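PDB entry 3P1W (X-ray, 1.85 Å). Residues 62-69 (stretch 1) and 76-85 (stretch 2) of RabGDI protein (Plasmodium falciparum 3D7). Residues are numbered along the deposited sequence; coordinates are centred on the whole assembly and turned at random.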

ATOM      1  N   LEU A  62      -6.000  -6.148 -14.094  1.00 24.21           N
ATOM      2  CA  LEU A  62      -6.052  -6.434 -15.549  1.00 25.24           C
ATOM      3  C   LEU A  62      -5.732  -7.898 -15.884  1.00 25.89           C
ATOM      4  O   LEU A  62      -4.813  -8.500 -15.321  1.00 24.81           O
ATOM      5  N   ASN A  63      -6.484  -8.470 -16.816  1.00 26.47           N
ATOM      6  CA  ASN A  63      -6.100  -9.751 -17.398  1.00 27.70           C
ATOM      7  C   ASN A  63      -5.071  -9.533 -18.502  1.00 27.64           C
ATOM      8  O   ASN A  63      -4.593  -8.420 -18.686  1.00 26.50           O
ATOM      9  N   LEU A  64      -4.724 -10.577 -19.248  1.00 29.11           N
ATOM     10  CA  LEU A  64      -3.722 -10.411 -20.302  1.00 30.01           C
ATOM     11  C   LEU A  64      -4.168  -9.459 -21.377  1.00 30.56           C
ATOM     12  O   LEU A  64      -3.424  -8.576 -21.760  1.00 30.13           O
ATOM     13  N   THR A  65      -5.372  -9.683 -21.913  1.00 31.74           N
ATOM     14  CA  THR A  65      -5.912  -8.820 -22.961  1.00 32.30           C
ATOM     15  C   THR A  65      -5.827  -7.362 -22.556  1.00 31.43           C
ATOM     16  O   THR A  65      -5.387  -6.513 -23.324  1.00 31.29           O
ATOM     17  N   ASN A  66      -6.228  -7.068 -21.332  1.00 30.54           N
ATOM     18  CA  ASN A  66      -6.308  -5.692 -20.931  1.00 30.38           C
ATOM     19  C   ASN A  66      -4.941  -5.126 -20.585  1.00 27.96           C
ATOM     20  O   ASN A  66      -4.695  -3.979 -20.871  1.00 27.68           O
ATOM     21  N   LEU A  67      -4.030  -5.956 -20.070  1.00 27.05           N
ATOM     22  CA  LEU A  67      -2.669  -5.513 -19.784  1.00 25.77           C
ATOM     23  C   LEU A  67      -2.027  -5.084 -21.097  1.00 25.12           C
ATOM     24  O   LEU A  67      -1.456  -3.992 -21.208  1.00 22.33           O
ATOM     25  N   TYR A  68      -2.180  -5.935 -22.118  1.00 25.07           N
ATOM     26  CA  TYR A  68      -1.585  -5.664 -23.416  1.00 25.84           C
ATOM     27  C   TYR A  68      -2.274  -4.508 -24.126  1.00 26.05           C
ATOM     28  O   TYR A  68      -1.606  -3.676 -24.733  1.00 25.72           O
ATOM     29  N   ASN A  69      -3.600  -4.432 -24.051  1.00 26.68           N
ATOM     30  CA  ASN A  69      -4.314  -3.322 -24.686  1.00 27.42           C
ATOM     31  C   ASN A  69      -3.884  -1.995 -24.095  1.00 26.70           C
ATOM     32  O   ASN A  69      -3.811  -0.977 -24.808  1.00 26.61           O
ATOM     33  N   ASN A  76       0.782  -8.510 -30.354  1.00 33.39           N
ATOM     34  CA  ASN A  76       0.057  -9.740 -30.083  1.00 34.12           C
ATOM     35  C   ASN A  76       0.448 -10.207 -28.693  1.00 33.05           C
ATOM     36  O   ASN A  76       1.587 -10.012 -28.261  1.00 32.15           O
ATOM     37  N   ILE A  77      -0.477 -10.850 -27.998  1.00 33.38           N
ATOM     38  CA  ILE A  77      -0.152 -11.441 -26.699  1.00 33.09           C
ATOM     39  C   ILE A  77       0.580 -12.749 -26.960  1.00 34.86           C
ATOM     40  O   ILE A  77       0.082 -13.579 -27.722  1.00 35.81           O
ATOM     41  N   PRO A  78       1.763 -12.943 -26.353  1.00 34.88           N
ATOM     42  CA  PRO A  78       2.459 -14.205 -26.544  1.00 36.20           C
ATOM     43  C   PRO A  78       1.630 -15.422 -26.117  1.00 37.24           C
ATOM     44  O   PRO A  78       1.048 -15.437 -25.029  1.00 35.04           O
ATOM     45  N   SER A  79       1.589 -16.431 -26.987  1.00 39.16           N
ATOM     46  CA  SER A  79       0.886 -17.682 -26.706  1.00 41.18           C
ATOM     47  C   SER A  79       1.315 -18.362 -25.422  1.00 40.31           C
ATOM     48  O   SER A  79       0.502 -19.004 -24.771  1.00 40.93           O
ATOM     49  N   LYS A  80       2.582 -18.223 -25.051  1.00 39.74           N
ATOM     50  CA  LYS A  80       3.086 -18.907 -23.864  1.00 39.85           C
ATOM     51  C   LYS A  80       2.427 -18.452 -22.568  1.00 38.15           C
ATOM     52  O   LYS A  80       2.559 -19.133 -21.553  1.00 37.90           O
ATOM     53  N   TYR A  81       1.727 -17.316 -22.592  1.00 36.88           N
ATOM     54  CA  TYR A  81       1.082 -16.807 -21.380  1.00 35.24           C
ATOM     55  C   TYR A  81      -0.300 -17.392 -21.149  1.00 36.15           C
ATOM     56  O   TYR A  81      -0.883 -17.198 -20.090  1.00 35.37           O
ATOM     57  N   GLY A  82      -0.821 -18.112 -22.138  1.00 38.30           N
ATOM     58  CA  GLY A  82      -2.039 -18.881 -21.938  1.00 39.93           C
ATOM     59  C   GLY A  82      -3.264 -17.999 -21.868  1.00 39.57           C
ATOM     60  O   GLY A  82      -3.300 -16.927 -22.478  1.00 38.88           O
ATOM     61  N   GLU A  83      -4.272 -18.455 -21.127  1.00 40.45           N
ATOM     62  CA  GLU A  83      -5.596 -17.827 -21.135  1.00 41.35           C
ATOM     63  C   GLU A  83      -5.728 -16.705 -20.127  1.00 38.98           C
ATOM     64  O   GLU A  83      -5.083 -16.722 -19.091  1.00 38.51           O
ATOM     65  N   ASN A  84      -6.626 -15.768 -20.427  1.00 38.22           N
ATOM     66  CA  ASN A  84      -6.906 -14.631 -19.556  1.00 36.98           C
ATOM     67  C   ASN A  84      -7.223 -14.966 -18.094  1.00 37.10           C
ATOM     68  O   ASN A  84      -6.833 -14.212 -17.199  1.00 35.37           O
ATOM     69  N   ARG A  85      -7.911 -16.083 -17.845  1.00 38.53           N
ATOM     70  CA  ARG A  85      -8.385 -16.392 -16.483  1.00 38.79           C
ATOM     71  C   ARG A  85      -7.259 -16.592 -15.447  1.00 37.27           C
ATOM     72  O   ARG A  85      -7.495 -16.481 -14.249  1.00 37.84           O
TER

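The apolar centre of this contact is built around Leu 64, in the first turn of the helix that fills most of stretch 1. Its CA-to-CB bond points toward stretch 2, and with chi1 at -87° (m) and chi2 t the side chain is extended, so that one methyl reaches several partners at once. Leu 64 CD1 lies 3.8 Å from Ile 77 CG2, 3.7 Å from Tyr 81 CB and 3.4 Å from the backbone Gly 82 O. These partners lie before, within and just after the short 3-10 segment of stretch 2, 79-81; Gly 82, which follows it, has a positive phi of 74°, a value that by itself favours glycine.

One helical turn on, Tyr 68 also points toward stretch 2, its chi1 of -91° lying between wells. Ile 77 covers one face of its ring: Ile 77 CG1 is 3.7 Å from Tyr 68 CG and makes an off-centre CH-pi contact, 4.1 Å from the ring centroid. Although the CA-to-CB bond of Ile 77 runs sideways, its m, t rotamer brings the end of the side chain nearer the helix, and CD1 comes within 3.7 Å of Thr 65 CA. Ile 77 thus touches Leu 64, Thr 65 and Tyr 68, bridging successive turns. At the far end of the tyrosine, Tyr 68 CZ packs 3.5 Å from Pro 78 CD, while Tyr 68 OH lies 3.6 Å from Tyr 81 CE2, at the edge of that second ring. Tyr 81, chi1 m, points toward the helix, and its own hydroxyl is hydrogen-bonded elsewhere in the structure.

The polar edge belongs to Asn 84, whose CA-to-CB bond is sideways but whose amide turns in to meet the start of the helix. With chi1 at -87° (m), it uses both ends of that amide on one residue: Thr 65 N donates to Asn 84 OD1 at 2.9 Å, and Asn 84 ND2 donates to Thr 65 OG1 at 2.8 Å, both nearly straight at 168°. The m rotamer of Thr 65 places its hydroxyl for the second bond. Asn 84 OD1 is also 2.9 Å from Leu 64 N, so a single carbonyl sits close to two amides of the first turn. Just before the helix, Asn 63 adopts chi1 p and caps it from within stretch 1, its OD1 accepting from Asn 66 N at 2.9 Å.

The design rule is compact: apolar side chains one turn apart supply the packing, and an amide from the partner stretch engages the helix start.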

ATOM      1  CB  LEU A  62      -5.079  -5.525 -16.301  1.00 25.17           C
ATOM      2  CG  LEU A  62      -5.340  -4.002 -16.386  1.00 27.60           C
ATOM      3  CD1 LEU A  62      -5.553  -3.413 -15.027  1.00 31.60           C
ATOM      4  CD2 LEU A  62      -4.143  -3.288 -17.064  1.00 26.70           C
ATOM      5  CB  ASN A  63      -7.332 -10.533 -17.884  1.00 29.25           C
ATOM      6  CG  ASN A  63      -8.099  -9.846 -19.008  1.00 29.90           C
ATOM      7  OD1 ASN A  63      -7.633  -8.893 -19.635  1.00 27.61           O
ATOM      8  ND2 ASN A  63      -9.306 -10.356 -19.270  1.00 31.45           N
ATOM      9  CB  LEU A  64      -3.417 -11.738 -20.992  1.00 31.04           C
ATOM     10  CG  LEU A  64      -2.375 -12.642 -20.424  1.00 31.66           C
ATOM     11  CD1 LEU A  64      -2.410 -13.911 -21.287  1.00 32.25           C
ATOM     12  CD2 LEU A  64      -1.024 -11.954 -20.406  1.00 28.84           C
ATOM     13  CB  THR A  65      -7.354  -9.193 -23.295  1.00 33.51           C
ATOM     14  OG1 THR A  65      -7.357 -10.504 -23.857  1.00 36.44           O
ATOM     15  CG2 THR A  65      -7.989  -8.205 -24.286  1.00 34.50           C
ATOM     16  CB  ASN A  66      -7.375  -5.499 -19.860  1.00 31.19           C
ATOM     17  CG  ASN A  66      -8.779  -5.642 -20.436  1.00 34.50           C
ATOM     18  OD1 ASN A  66      -9.111  -5.052 -21.478  1.00 39.87           O
ATOM     19  ND2 ASN A  66      -9.596  -6.446 -19.791  1.00 36.48           N
ATOM     20  CB  LEU A  67      -1.881  -6.645 -19.125  1.00 25.75           C
ATOM     21  CG  LEU A  67      -0.483  -6.391 -18.627  1.00 26.97           C
ATOM     22  CD1 LEU A  67      -0.524  -5.383 -17.458  1.00 22.88           C
ATOM     23  CD2 LEU A  67       0.174  -7.716 -18.222  1.00 29.18           C
ATOM     24  CB  TYR A  68      -1.534  -6.955 -24.289  1.00 26.53           C
ATOM     25  CG  TYR A  68      -0.231  -7.716 -24.115  1.00 25.98           C
ATOM     26  CD1 TYR A  68       0.007  -8.492 -22.977  1.00 26.44           C
ATOM     27  CD2 TYR A  68       0.779  -7.623 -25.062  1.00 24.24           C
ATOM     28  CE1 TYR A  68       1.228  -9.146 -22.779  1.00 24.81           C
ATOM     29  CE2 TYR A  68       1.988  -8.285 -24.880  1.00 25.45           C
ATOM     30  CZ  TYR A  68       2.206  -9.038 -23.740  1.00 24.51           C
ATOM     31  OH  TYR A  68       3.397  -9.690 -23.568  1.00 26.88           O
ATOM     32  CB  ASN A  69      -5.843  -3.474 -24.561  1.00 28.46           C
ATOM     33  CG  ASN A  69      -6.428  -4.474 -25.567  1.00 33.30           C
ATOM     34  OD1 ASN A  69      -5.730  -4.983 -26.448  1.00 36.96           O
ATOM     35  ND2 ASN A  69      -7.722  -4.766 -25.423  1.00 35.14           N
ATOM     36  CB  ASN A  76       0.434 -10.855 -31.068  1.00 36.08           C
ATOM     37  CG  ASN A  76      -0.060 -10.606 -32.484  1.00 36.67           C
ATOM     38  OD1 ASN A  76      -1.089  -9.969 -32.700  1.00 36.31           O
ATOM     39  ND2 ASN A  76       0.693 -11.117 -33.465  1.00 38.30           N
ATOM     40  CB  ILE A  77      -1.433 -11.719 -25.886  1.00 33.03           C
ATOM     41  CG1 ILE A  77      -2.189 -10.417 -25.619  1.00 33.14           C
ATOM     42  CG2 ILE A  77      -1.098 -12.410 -24.562  1.00 32.15           C
ATOM     43  CD1 ILE A  77      -3.672 -10.612 -25.358  1.00 33.48           C
ATOM     44  CB  PRO A  78       3.701 -14.048 -25.669  1.00 35.74           C
ATOM     45  CG  PRO A  78       3.949 -12.587 -25.647  1.00 34.10           C
ATOM     46  CD  PRO A  78       2.588 -11.976 -25.595  1.00 33.70           C
ATOM     47  CB  SER A  79       1.076 -18.678 -27.854  1.00 43.13           C
ATOM     48  OG  SER A  79       0.288 -18.265 -28.944  1.00 46.58           O
ATOM     49  CB  LYS A  80       4.605 -18.792 -23.747  1.00 39.89           C
ATOM     50  CG  LYS A  80       5.165 -17.402 -23.534  1.00 39.27           C
ATOM     51  CD  LYS A  80       6.675 -17.504 -23.426  1.00 41.17           C
ATOM     52  CE  LYS A  80       7.336 -16.156 -23.259  1.00 41.17           C
ATOM     53  NZ  LYS A  80       8.814 -16.324 -23.101  1.00 42.00           N
ATOM     54  CB  TYR A  81       1.038 -15.276 -21.387  1.00 33.77           C
ATOM     55  CG  TYR A  81       2.408 -14.650 -21.324  1.00 31.74           C
ATOM     56  CD1 TYR A  81       3.459 -15.295 -20.673  1.00 31.19           C
ATOM     57  CD2 TYR A  81       2.657 -13.410 -21.891  1.00 29.69           C
ATOM     58  CE1 TYR A  81       4.707 -14.734 -20.597  1.00 30.17           C
ATOM     59  CE2 TYR A  81       3.917 -12.842 -21.826  1.00 28.90           C
ATOM     60  CZ  TYR A  81       4.936 -13.512 -21.170  1.00 28.65           C
ATOM     61  OH  TYR A  81       6.197 -12.977 -21.097  1.00 27.36           O
ATOM     62  CB  GLU A  83      -6.685 -18.859 -20.825  1.00 43.31           C
ATOM     63  CG  GLU A  83      -6.944 -19.852 -21.940  1.00 48.47           C
ATOM     64  CD  GLU A  83      -7.902 -20.939 -21.513  1.00 54.32           C
ATOM     65  OE1 GLU A  83      -7.532 -21.758 -20.634  1.00 57.50           O
ATOM     66  OE2 GLU A  83      -9.023 -20.970 -22.058  1.00 58.45           O
ATOM     67  CB  ASN A  84      -8.056 -13.803 -20.132  1.00 37.02           C
ATOM     68  CG  ASN A  84      -7.588 -12.759 -21.118  1.00 37.31           C
ATOM     69  OD1 ASN A  84      -6.604 -12.063 -20.874  1.00 36.28           O
ATOM     70  ND2 ASN A  84      -8.332 -12.592 -22.216  1.00 39.58           N
ATOM     71  CB  ARG A  85      -9.328 -17.612 -16.491  1.00 41.67           C
ATOM     72  CG  ARG A  85      -8.653 -18.925 -16.804  1.00 45.07           C
ATOM     73  CD  ARG A  85      -9.655 -19.976 -17.284  1.00 51.18           C
ATOM     74  NE  ARG A  85      -8.946 -21.176 -17.712  1.00 55.42           N
ATOM     75  CZ  ARG A  85      -8.458 -22.102 -16.887  1.00 59.36           C
ATOM     76  NH1 ARG A  85      -7.809 -23.151 -17.381  1.00 60.85           N
ATOM     77  NH2 ARG A  85      -8.607 -21.986 -15.567  1.00 60.23           N
TER